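Local coordinates for protein tonb-dependent siderophore receptor (Acinetobacter baumannii, PDB 5FR8) that probably takes part in the first step of iron uptake at the outer membrane by binding iron-chelating siderophores, possibly including ferric enterobactin, at residues 470-475 with 504-509; 409-414 with 437-442. All blocks are in the same frame, centred on the assembly; numbering follows the deposited sequence.

Contact 1 (470-475 with 504-509); sequences KAPNMY and GDLKPE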
# COMPACT_ATOMS: atom_id res chain seq x y z
N LYS A 470 -11.89 3.37 8.46
CA LYS A 470 -10.67 4.19 8.30
C LYS A 470 -10.88 5.63 8.80
O LYS A 470 -11.80 6.33 8.35
CB LYS A 470 -10.19 4.23 6.85
CG LYS A 470 -8.99 5.15 6.67
CD LYS A 470 -8.43 5.12 5.26
CE LYS A 470 -7.25 6.06 5.13
NZ LYS A 470 -7.67 7.50 5.12
N ALA A 471 -10.05 6.04 9.76
CA ALA A 471 -10.06 7.41 10.23
C ALA A 471 -9.49 8.36 9.18
O ALA A 471 -8.64 7.97 8.37
CB ALA A 471 -9.27 7.53 11.53
N PRO A 472 -9.92 9.62 9.21
CA PRO A 472 -9.33 10.55 8.26
C PRO A 472 -7.82 10.51 8.36
O PRO A 472 -7.30 10.22 9.42
CB PRO A 472 -9.89 11.91 8.69
CG PRO A 472 -11.10 11.60 9.48
CD PRO A 472 -10.82 10.30 10.16
N ASN A 473 -7.13 10.78 7.27
CA ASN A 473 -5.70 10.91 7.31
C ASN A 473 -5.42 12.35 7.76
O ASN A 473 -6.28 13.24 7.66
CB ASN A 473 -5.07 10.57 5.94
CG ASN A 473 -5.15 11.72 4.94
OD1 ASN A 473 -4.90 12.90 5.25
ND2 ASN A 473 -5.47 11.37 3.72
N MET A 474 -4.21 12.60 8.26
CA MET A 474 -3.96 13.83 9.00
C MET A 474 -4.17 15.11 8.21
O MET A 474 -4.62 16.10 8.77
CB MET A 474 -2.57 13.81 9.59
CG MET A 474 -2.50 12.90 10.79
SD MET A 474 -0.90 12.98 11.57
CE MET A 474 -1.41 13.20 13.26
N TYR A 475 -3.84 15.09 6.92
CA TYR A 475 -4.06 16.25 6.07
C TYR A 475 -5.54 16.51 5.86
O TYR A 475 -6.00 17.65 5.87
CB TYR A 475 -3.37 16.06 4.70
CG TYR A 475 -1.86 16.03 4.78
CD1 TYR A 475 -1.13 17.20 4.78
CD2 TYR A 475 -1.18 14.84 4.92
CE1 TYR A 475 0.25 17.18 4.88
CE2 TYR A 475 0.18 14.81 5.03
CZ TYR A 475 0.88 15.97 5.01
OH TYR A 475 2.24 15.94 5.10
N GLY A 504 -11.89 19.04 10.62
CA GLY A 504 -11.81 18.28 11.86
C GLY A 504 -13.09 17.52 12.17
O GLY A 504 -13.09 16.68 13.08
N ASP A 505 -14.15 17.82 11.41
CA ASP A 505 -15.51 17.32 11.68
C ASP A 505 -15.95 16.24 10.69
O ASP A 505 -17.11 15.80 10.70
CB ASP A 505 -16.54 18.48 11.69
CG ASP A 505 -16.39 19.40 12.92
OD1 ASP A 505 -15.77 19.01 13.95
OD2 ASP A 505 -16.89 20.54 12.85
N LEU A 506 -15.01 15.79 9.87
CA LEU A 506 -15.20 14.60 9.05
C LEU A 506 -15.58 13.36 9.88
O LEU A 506 -15.01 13.11 10.95
CB LEU A 506 -13.90 14.26 8.32
CG LEU A 506 -13.52 15.07 7.08
CD1 LEU A 506 -12.10 14.75 6.63
CD2 LEU A 506 -14.52 14.83 5.95
N LYS A 507 -16.53 12.58 9.35
CA LYS A 507 -16.81 11.21 9.77
C LYS A 507 -15.77 10.24 9.22
O LYS A 507 -15.12 10.55 8.24
CB LYS A 507 -18.19 10.80 9.26
CG LYS A 507 -19.33 11.53 9.94
CD LYS A 507 -20.68 11.08 9.43
CE LYS A 507 -20.82 11.43 7.96
NZ LYS A 507 -22.25 11.48 7.58
N PRO A 508 -15.62 9.06 9.83
CA PRO A 508 -14.63 8.14 9.29
C PRO A 508 -15.15 7.41 8.08
O PRO A 508 -16.37 7.36 7.90
CB PRO A 508 -14.41 7.16 10.43
CG PRO A 508 -15.69 7.14 11.17
CD PRO A 508 -16.39 8.45 10.92
N GLU A 509 -14.23 6.85 7.29
CA GLU A 509 -14.58 5.97 6.16
C GLU A 509 -15.05 4.63 6.70
O GLU A 509 -14.49 4.07 7.64
CB GLU A 509 -13.40 5.78 5.21
CG GLU A 509 -12.86 7.10 4.62
CD GLU A 509 -11.85 6.96 3.49
OE1 GLU A 509 -11.35 5.83 3.23
OE2 GLU A 509 -11.55 8.00 2.87

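Contact 2 (409-414 with 437-442); sequences ESRIAS and DHSKSG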
# COMPACT_ATOMS: atom_id res chain seq x y z
N GLU A 409 -2.03 16.14 15.78
CA GLU A 409 -2.18 15.00 16.71
C GLU A 409 -3.30 14.09 16.24
O GLU A 409 -4.31 14.58 15.72
CB GLU A 409 -2.57 15.45 18.15
CG GLU A 409 -1.43 16.01 18.98
CD GLU A 409 -1.44 15.54 20.43
OE1 GLU A 409 -1.85 14.39 20.69
OE2 GLU A 409 -1.00 16.30 21.32
N SER A 410 -3.16 12.79 16.49
CA SER A 410 -4.25 11.81 16.27
C SER A 410 -4.21 10.73 17.33
O SER A 410 -3.14 10.24 17.70
CB SER A 410 -4.08 11.17 14.90
OG SER A 410 -5.24 10.50 14.54
N ARG A 411 -5.38 10.37 17.86
CA ARG A 411 -5.45 9.31 18.86
C ARG A 411 -6.64 8.41 18.56
O ARG A 411 -7.76 8.88 18.29
CB ARG A 411 -5.55 9.90 20.26
CG ARG A 411 -4.27 10.56 20.75
CD ARG A 411 -4.38 11.24 22.13
NE ARG A 411 -5.49 12.19 22.25
CZ ARG A 411 -5.59 13.35 21.61
NH1 ARG A 411 -4.65 13.76 20.73
NH2 ARG A 411 -6.66 14.12 21.82
N ILE A 412 -6.39 7.11 18.59
CA ILE A 412 -7.43 6.11 18.43
C ILE A 412 -7.35 5.17 19.59
O ILE A 412 -6.30 4.59 19.84
CB ILE A 412 -7.26 5.26 17.16
CG1 ILE A 412 -7.32 6.14 15.90
CG2 ILE A 412 -8.37 4.21 17.11
CD1 ILE A 412 -7.21 5.38 14.60
N ALA A 413 -8.47 5.03 20.30
CA ALA A 413 -8.58 4.04 21.33
C ALA A 413 -9.62 3.02 20.90
O ALA A 413 -10.71 3.39 20.43
CB ALA A 413 -8.99 4.69 22.63
N SER A 414 -9.28 1.74 21.04
CA SER A 414 -10.09 0.66 20.48
C SER A 414 -10.20 -0.50 21.44
O SER A 414 -9.28 -0.78 22.19
CB SER A 414 -9.44 0.15 19.18
OG SER A 414 -9.00 1.23 18.36
N ASP A 437 -12.57 4.64 18.67
CA ASP A 437 -12.85 6.01 19.05
C ASP A 437 -11.65 6.86 18.69
O ASP A 437 -10.58 6.71 19.27
CB ASP A 437 -13.13 6.12 20.54
CG ASP A 437 -13.67 7.49 20.96
OD1 ASP A 437 -14.18 8.26 20.13
OD2 ASP A 437 -13.59 7.80 22.16
N HIS A 438 -11.85 7.74 17.73
CA HIS A 438 -10.81 8.59 17.19
C HIS A 438 -10.94 10.05 17.68
O HIS A 438 -12.03 10.59 17.79
CB HIS A 438 -10.91 8.50 15.68
CG HIS A 438 -10.04 9.47 14.97
ND1 HIS A 438 -10.50 10.25 13.93
CD2 HIS A 438 -8.73 9.79 15.14
CE1 HIS A 438 -9.50 11.00 13.49
NE2 HIS A 438 -8.42 10.74 14.21
N SER A 439 -9.81 10.68 18.01
CA SER A 439 -9.83 11.99 18.67
C SER A 439 -10.54 13.08 17.87
O SER A 439 -11.08 14.00 18.46
CB SER A 439 -8.41 12.45 19.03
OG SER A 439 -7.70 13.01 17.92
N LYS A 440 -10.53 13.00 16.54
CA LYS A 440 -11.28 13.96 15.71
C LYS A 440 -12.63 13.43 15.23
O LYS A 440 -13.62 14.16 15.27
CB LYS A 440 -10.47 14.36 14.48
CG LYS A 440 -9.41 15.42 14.71
CD LYS A 440 -8.24 14.87 15.52
CE LYS A 440 -7.18 15.93 15.78
NZ LYS A 440 -6.86 16.56 14.47
N SER A 441 -12.68 12.18 14.76
CA SER A 441 -13.84 11.73 13.98
C SER A 441 -15.01 11.19 14.82
O SER A 441 -16.13 11.12 14.33
CB SER A 441 -13.44 10.70 12.90
OG SER A 441 -13.41 9.37 13.40
N GLY A 442 -14.75 10.79 16.06
CA GLY A 442 -15.78 10.17 16.91
C GLY A 442 -15.59 8.67 17.07
O GLY A 442 -14.55 8.12 16.70

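Contact 1 (470-475 with 504-509)
K470 and E509 form an antiparallel hydrogen-bonded pair where strands 459-470 and 509-521 of the TonB-dependent receptor barrel meet, at the base of the long loop that joins them. K470 N donates to E509 O at 2.8 Å, and E509 N returns a bond to K470 O at 2.7 Å. The same carbonyl is packed from the loop side, where P508 CB lies 3.4 Å from K470 O. The two side chains lie side by side and point the same way from the sheet. K470 CB is 3.9 Å from E509 CB, and the lysine stem runs past the carboxylate, with K470 CD 3.6 Å from E509 OE1. Lysine suits this place because its methylene stem packs on the glutamate, while NZ, bent out of the extended chain by chi4 of -73°, makes a weak hydrogen bond to A471 O. K470 NZ remains 4.5 Å from E509 OE1, too far for a salt bridge, though the opposite charges should still attract. The stronger partners of the glutamate come from strand 525-541: Y536 OH bonds to OE1 and the backbone N of I540 to OE2, so both oxygens of this buried acid are satisfied, while K470 also touches N94 of the plug.

Beyond the strand ends the partners become apolar. P472 and L506 slide past each other in opposite directions, with P472 CG 4.0 Å from L506 CB. I540 touches both, a suitable setting for a rigid ring and a branched aliphatic chain. From there 470-475 turns into helix 474-477, with N473 at the N-cap. In a capping box, N473 OD1 caps a backbone N just past Y475 and N473 N donates to Q476 OE1.

Contact 2 (409-414 with 437-442)
A β-hairpin of the barrel, strands 407-422 and 427-438, has its open end here, where I412 and A413 pair with H438 and D437. A413 and D437 are a hydrogen-bonded antiparallel pair, with A413 N to D437 O at 2.9 Å and D437 N to A413 O at 2.8 Å. I412 and H438 form the adjoining non-hydrogen-bonded pair. One further backbone bond, S439 N to R411 O at 2.7 Å, carries the ladder into the turn.

On the H438 face, S410 OG meets the imidazole edge in a weak hydrogen bond to H438 NE2 at 3.2 Å, and I412 CG1 lies 4.0 Å from H438 CD2. S441 OG donates weakly to ND1, so an imidazole suits this spot, with a nitrogen for each serine. On the other face, the short side chain of S439 lets its CB come over the R411 guanidinium, 3.7 Å from R411 NH2. The arginine chain bends at chi3 (-53°), which turns NE, and R411 NH1 forms a salt bridge with E409 OE1 at 2.9 Å. K440 CE packs 3.2 Å from E409 O.

Residues 439-441 turn the chain tightly into strand 442-454; at the backbone angles of G442 a CB would jam against the carbonyl O of S441, which calls for glycine. Strand 365-380 bonds to the other edge of 407-422 through D377, V375 and E373, while N477 of helix 474-477 touches H438 and K440.

Overall arrangement
Both contacts lie on the same side of the chain's centre, their centres about 9 Å apart, and they follow one another along the chain: contact 2 closes before contact 1 opens. Strands 442-454 and 459-470 lead from one to the other, so the tight turn of contact 2 and the base of the long loop of contact 1 are brought together by consecutive hairpins. The two contacts touch directly, through one side-chain pair and two side chains set against backbone. P472 CD packs 3.7 Å from H438 CE1, S441 CB lies 3.5 Å from L506 O, and M474 CE reaches the backbone of 409-410, 3.7 Å from S410 N.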